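Local coordinates for outer membrane protein YopM (Yersinia pestis, PDB 1JL5), which acts as a leucine-rich repeat effector and virulence factor, probably altering host cell physiology to promote bacterial survival in host tissues, at residues N205-L217 with L227-L239. Residues are numbered along the deposited sequence; the frame is centred on the assembly and turned at random.
Sequences NSLKKLPDLPLSL and LEELPELQNLPFL
L213 packs at about a right angle against both P231 and L236. Its CG meets P231 CG at 3.6 Å. Its CB lies 3.4 Å from L236 CD1, a tight fit for two carbons. L213 CD1 touches both L236 CD1 and L233 CD2, with L239 CD2 a little more distant. CG stands anti to the carbonyl carbon (chi1 -51°), which brings it and CD1 against the second loop.

L210 repeats the theme three residues earlier. L227 crosses it at about a right angle and sets CD1 3.6 Å from L210 CG. P231 CD lies 3.6 Å from L210 CB. P231 thus touches both leucines, L210 through CD and L213 through CG. The side chains of both leucines also touch I220 of strand 219-221.

At the far end, L215 CG stands anti to the backbone N (chi1 177°). Its CD1 therefore leans across onto P237 CD, at a tight 3.3 Å. P237 CG covers one face of the F238 ring, toward its rim. L215 O meets the same ring at its edge, in plane, 3.0 Å from CD2.

Direct backbone bonding is sparse. E228 N donates to K208 O, with an N-H...O angle of 158°. Three waters link backbone groups of the two loops: L210 N to E229 O, L213 N to E232 O, and L215 O and L217 O to F238 N. A fourth joins D212 OD1 to E232 N. E228 OE1 forms salt bridges with K250 and with R310 of the second subunit.

These loops are the non-strand sides of successive coils, and waters bridge much of the backbone between them. Buried leucines such as L210, L213, L227 and L236, with P231, stack from one coil to the next, as in a leucine-rich repeat solenoid.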
loop_
_atom_site.group_PDB
_atom_site.type_symbol
_atom_site.label_atom_id
_atom_site.label_comp_id
_atom_site.label_asym_id
_atom_site.label_seq_id
_atom_site.Cartn_x
_atom_site.Cartn_y
_atom_site.Cartn_z
ATOM N N ASN A 205 22.034 4.666 12.290
ATOM C CA ASN A 205 22.751 5.125 13.452
ATOM C C ASN A 205 22.786 6.612 13.230
ATOM O O ASN A 205 22.054 7.111 12.394
ATOM C CB ASN A 205 24.145 4.520 13.478
ATOM C CG ASN A 205 24.137 3.131 14.050
ATOM O OD1 ASN A 205 23.818 2.953 15.222
ATOM N ND2 ASN A 205 24.464 2.136 13.230
ATOM N N SER A 206 23.609 7.329 13.971
ATOM C CA SER A 206 23.679 8.761 13.758
ATOM C C SER A 206 25.096 9.111 13.398
ATOM O O SER A 206 25.656 10.092 13.874
ATOM C CB SER A 206 23.221 9.507 15.008
ATOM O OG SER A 206 21.823 9.331 15.168
ATOM N N LEU A 207 25.678 8.282 12.544
ATOM C CA LEU A 207 27.040 8.508 12.105
ATOM C C LEU A 207 27.043 9.718 11.184
ATOM O O LEU A 207 26.252 9.798 10.245
ATOM C CB LEU A 207 27.554 7.283 11.353
ATOM C CG LEU A 207 27.554 5.979 12.150
ATOM C CD1 LEU A 207 28.055 4.846 11.267
ATOM C CD2 LEU A 207 28.439 6.131 13.385
ATOM N N LYS A 208 27.914 10.673 11.481
ATOM C CA LYS A 208 28.031 11.855 10.649
ATOM C C LYS A 208 29.142 11.529 9.672
ATOM O O LYS A 208 29.170 12.025 8.546
ATOM C CB LYS A 208 28.397 13.083 11.474
ATOM C CG LYS A 208 27.279 13.570 12.368
ATOM C CD LYS A 208 27.611 14.937 12.925
ATOM C CE LYS A 208 26.489 15.471 13.793
ATOM N NZ LYS A 208 26.788 16.852 14.271
ATOM N N LYS A 209 30.054 10.676 10.120
ATOM C CA LYS A 209 31.166 10.253 9.293
ATOM C C LYS A 209 31.458 8.798 9.566
ATOM O O LYS A 209 31.090 8.260 10.600
ATOM C CB LYS A 209 32.416 11.083 9.613
ATOM C CG LYS A 209 32.262 12.564 9.310
ATOM C CD LYS A 209 33.566 13.330 9.516
ATOM C CE LYS A 209 33.387 14.805 9.172
ATOM N NZ LYS A 209 34.649 15.582 9.319
ATOM N N LEU A 210 32.090 8.152 8.608
ATOM C CA LEU A 210 32.472 6.772 8.778
ATOM C C LEU A 210 33.965 6.840 8.956
ATOM O O LEU A 210 34.628 7.670 8.339
ATOM C CB LEU A 210 32.154 5.950 7.534
ATOM C CG LEU A 210 30.670 5.768 7.232
ATOM C CD1 LEU A 210 30.519 4.968 5.950
ATOM C CD2 LEU A 210 29.990 5.064 8.394
ATOM N N PRO A 211 34.514 5.999 9.834
ATOM C CA PRO A 211 35.963 6.031 10.021
ATOM C C PRO A 211 36.557 5.604 8.684
ATOM O O PRO A 211 35.834 5.094 7.827
ATOM C CB PRO A 211 36.185 4.982 11.102
ATOM C CG PRO A 211 34.905 5.029 11.894
ATOM C CD PRO A 211 33.865 5.095 10.799
ATOM N N ASP A 212 37.853 5.810 8.485
ATOM C CA ASP A 212 38.441 5.360 7.240
ATOM C C ASP A 212 38.182 3.867 7.238
ATOM O O ASP A 212 38.238 3.218 8.277
ATOM C CB ASP A 212 39.935 5.661 7.194
ATOM C CG ASP A 212 40.213 7.141 7.069
ATOM O OD1 ASP A 212 39.542 7.787 6.241
ATOM O OD2 ASP A 212 41.092 7.656 7.787
ATOM N N LEU A 213 37.880 3.327 6.070
ATOM C CA LEU A 213 37.558 1.925 5.964
ATOM C C LEU A 213 38.767 1.033 5.781
ATOM O O LEU A 213 39.758 1.420 5.163
ATOM C CB LEU A 213 36.569 1.728 4.817
ATOM C CG LEU A 213 35.365 2.674 4.913
ATOM C CD1 LEU A 213 34.415 2.423 3.753
ATOM C CD2 LEU A 213 34.656 2.468 6.250
ATOM N N PRO A 214 38.698 -0.187 6.331
ATOM C CA PRO A 214 39.793 -1.147 6.224
ATOM C C PRO A 214 39.910 -1.666 4.804
ATOM O O PRO A 214 38.911 -1.877 4.114
ATOM C CB PRO A 214 39.388 -2.237 7.206
ATOM C CG PRO A 214 37.898 -2.231 7.091
ATOM C CD PRO A 214 37.583 -0.752 7.111
ATOM N N LEU A 215 41.144 -1.863 4.371
ATOM C CA LEU A 215 41.430 -2.360 3.041
ATOM C C LEU A 215 40.642 -3.633 2.766
ATOM O O LEU A 215 40.280 -3.928 1.631
ATOM C CB LEU A 215 42.923 -2.660 2.930
ATOM C CG LEU A 215 43.404 -3.259 1.613
ATOM C CD1 LEU A 215 43.327 -2.194 0.535
ATOM C CD2 LEU A 215 44.836 -3.762 1.767
ATOM N N SER A 216 40.388 -4.395 3.817
ATOM C CA SER A 216 39.674 -5.653 3.681
ATOM C C SER A 216 38.177 -5.506 3.458
ATOM O O SER A 216 37.525 -6.448 3.016
ATOM C CB SER A 216 39.898 -6.499 4.929
ATOM O OG SER A 216 39.502 -5.775 6.078
ATOM N N LEU A 217 37.633 -4.332 3.754
ATOM C CA LEU A 217 36.194 -4.129 3.623
ATOM C C LEU A 217 35.641 -4.518 2.262
ATOM O O LEU A 217 36.111 -4.065 1.227
ATOM C CB LEU A 217 35.826 -2.674 3.924
ATOM C CG LEU A 217 34.356 -2.478 4.311
ATOM C CD1 LEU A 217 34.084 -3.238 5.612
ATOM C CD2 LEU A 217 34.048 -1.002 4.488
ATOM N N LEU A 227 25.535 10.763 7.482
ATOM C CA LEU A 227 26.825 10.888 6.836
ATOM C C LEU A 227 26.810 12.061 5.884
ATOM O O LEU A 227 26.032 12.089 4.928
ATOM C CB LEU A 227 27.156 9.607 6.077
ATOM C CG LEU A 227 27.296 8.376 6.969
ATOM C CD1 LEU A 227 27.562 7.148 6.116
ATOM C CD2 LEU A 227 28.423 8.607 7.966
ATOM N N GLU A 228 27.672 13.031 6.170
ATOM C CA GLU A 228 27.810 14.231 5.358
ATOM C C GLU A 228 28.576 13.815 4.126
ATOM O O GLU A 228 28.432 14.389 3.056
ATOM C CB GLU A 228 28.632 15.282 6.099
ATOM C CG GLU A 228 28.108 15.684 7.466
ATOM C CD GLU A 228 26.833 16.490 7.385
ATOM O OE1 GLU A 228 26.744 17.361 6.495
ATOM O OE2 GLU A 228 25.935 16.261 8.217
ATOM N N GLU A 229 29.409 12.804 4.302
ATOM C CA GLU A 229 30.229 12.298 3.224
ATOM C C GLU A 229 30.673 10.902 3.576
ATOM O O GLU A 229 30.571 10.473 4.722
ATOM C CB GLU A 229 31.464 13.178 3.047
ATOM C CG GLU A 229 32.267 13.311 4.323
ATOM C CD GLU A 229 33.521 14.141 4.158
ATOM O OE1 GLU A 229 33.445 15.222 3.533
ATOM O OE2 GLU A 229 34.579 13.711 4.668
ATOM N N LEU A 230 31.162 10.193 2.572
ATOM C CA LEU A 230 31.659 8.852 2.766
ATOM C C LEU A 230 33.163 9.003 2.886
ATOM O O LEU A 230 33.735 9.956 2.372
ATOM C CB LEU A 230 31.312 7.984 1.558
ATOM C CG LEU A 230 29.824 7.682 1.387
ATOM C CD1 LEU A 230 29.613 6.782 0.174
ATOM C CD2 LEU A 230 29.308 7.007 2.650
ATOM N N PRO A 231 33.826 8.084 3.594
ATOM C CA PRO A 231 35.276 8.241 3.692
ATOM C C PRO A 231 35.859 7.882 2.335
ATOM O O PRO A 231 35.124 7.509 1.416
ATOM C CB PRO A 231 35.652 7.232 4.765
ATOM C CG PRO A 231 34.665 6.133 4.522
ATOM C CD PRO A 231 33.370 6.888 4.318
ATOM N N GLU A 232 37.170 8.002 2.192
ATOM C CA GLU A 232 37.776 7.656 0.927
ATOM C C GLU A 232 37.451 6.200 0.648
ATOM O O GLU A 232 37.587 5.349 1.520
ATOM C CB GLU A 232 39.279 7.863 0.978
ATOM C CG GLU A 232 39.946 7.532 -0.334
ATOM C CD GLU A 232 41.295 8.172 -0.456
ATOM O OE1 GLU A 232 42.057 8.122 0.534
ATOM O OE2 GLU A 232 41.591 8.718 -1.539
ATOM N N LEU A 233 37.025 5.917 -0.573
ATOM C CA LEU A 233 36.634 4.569 -0.950
ATOM C C LEU A 233 37.468 3.965 -2.061
ATOM O O LEU A 233 37.548 2.746 -2.187
ATOM C CB LEU A 233 35.185 4.582 -1.425
ATOM C CG LEU A 233 34.154 5.228 -0.505
ATOM C CD1 LEU A 233 32.839 5.424 -1.266
ATOM C CD2 LEU A 233 33.963 4.355 0.720
ATOM N N GLN A 234 38.074 4.820 -2.874
ATOM C CA GLN A 234 38.831 4.352 -4.017
ATOM C C GLN A 234 39.978 3.416 -3.705
ATOM O O GLN A 234 40.397 2.646 -4.564
ATOM C CB GLN A 234 39.331 5.538 -4.828
ATOM C CG GLN A 234 40.416 6.334 -4.167
ATOM C CD GLN A 234 40.658 7.621 -4.897
ATOM O OE1 GLN A 234 40.727 7.639 -6.124
ATOM N NE2 GLN A 234 40.785 8.713 -4.154
ATOM N N ASN A 235 40.483 3.467 -2.481
ATOM C CA ASN A 235 41.588 2.603 -2.111
ATOM C C ASN A 235 41.102 1.344 -1.429
ATOM O O ASN A 235 41.860 0.665 -0.744
ATOM C CB ASN A 235 42.558 3.361 -1.216
ATOM C CG ASN A 235 43.088 4.598 -1.888
ATOM O OD1 ASN A 235 43.447 4.560 -3.063
ATOM N ND2 ASN A 235 43.140 5.706 -1.155
ATOM N N LEU A 236 39.825 1.039 -1.626
ATOM C CA LEU A 236 39.229 -0.156 -1.049
ATOM C C LEU A 236 38.942 -1.071 -2.225
ATOM O O LEU A 236 37.840 -1.095 -2.763
ATOM C CB LEU A 236 37.951 0.212 -0.297
ATOM C CG LEU A 236 38.224 1.279 0.768
ATOM C CD1 LEU A 236 36.930 1.664 1.474
ATOM C CD2 LEU A 236 39.249 0.745 1.760
ATOM N N PRO A 237 39.954 -1.839 -2.643
ATOM C CA PRO A 237 39.853 -2.767 -3.767
ATOM C C PRO A 237 38.861 -3.894 -3.579
ATOM O O PRO A 237 38.401 -4.484 -4.548
ATOM C CB PRO A 237 41.286 -3.279 -3.913
ATOM C CG PRO A 237 41.750 -3.322 -2.507
ATOM C CD PRO A 237 41.253 -1.990 -1.963
ATOM N N PHE A 238 38.518 -4.190 -2.335
ATOM C CA PHE A 238 37.603 -5.283 -2.073
ATOM C C PHE A 238 36.213 -4.809 -1.706
ATOM O O PHE A 238 35.297 -5.615 -1.553
ATOM C CB PHE A 238 38.179 -6.163 -0.967
ATOM C CG PHE A 238 39.597 -6.575 -1.218
ATOM C CD1 PHE A 238 39.916 -7.372 -2.314
ATOM C CD2 PHE A 238 40.619 -6.134 -0.384
ATOM C CE1 PHE A 238 41.238 -7.719 -2.580
ATOM C CE2 PHE A 238 41.946 -6.477 -0.640
ATOM C CZ PHE A 238 42.255 -7.273 -1.742
ATOM N N LEU A 239 36.049 -3.500 -1.563
ATOM C CA LEU A 239 34.746 -2.963 -1.216
ATOM C C LEU A 239 33.855 -3.086 -2.440
ATOM O O LEU A 239 34.020 -2.367 -3.420
ATOM C CB LEU A 239 34.872 -1.505 -0.783
ATOM C CG LEU A 239 33.599 -0.872 -0.218
ATOM C CD1 LEU A 239 32.957 -1.804 0.808
ATOM C CD2 LEU A 239 33.951 0.461 0.414
HETATM O O HOH W 1 32.449 9.404 6.314
HETATM O O HOH W 2 38.709 9.129 4.181
HETATM O O HOH W 3 38.250 5.009 3.929
HETATM O O HOH W 4 38.396 -3.049 0.139
#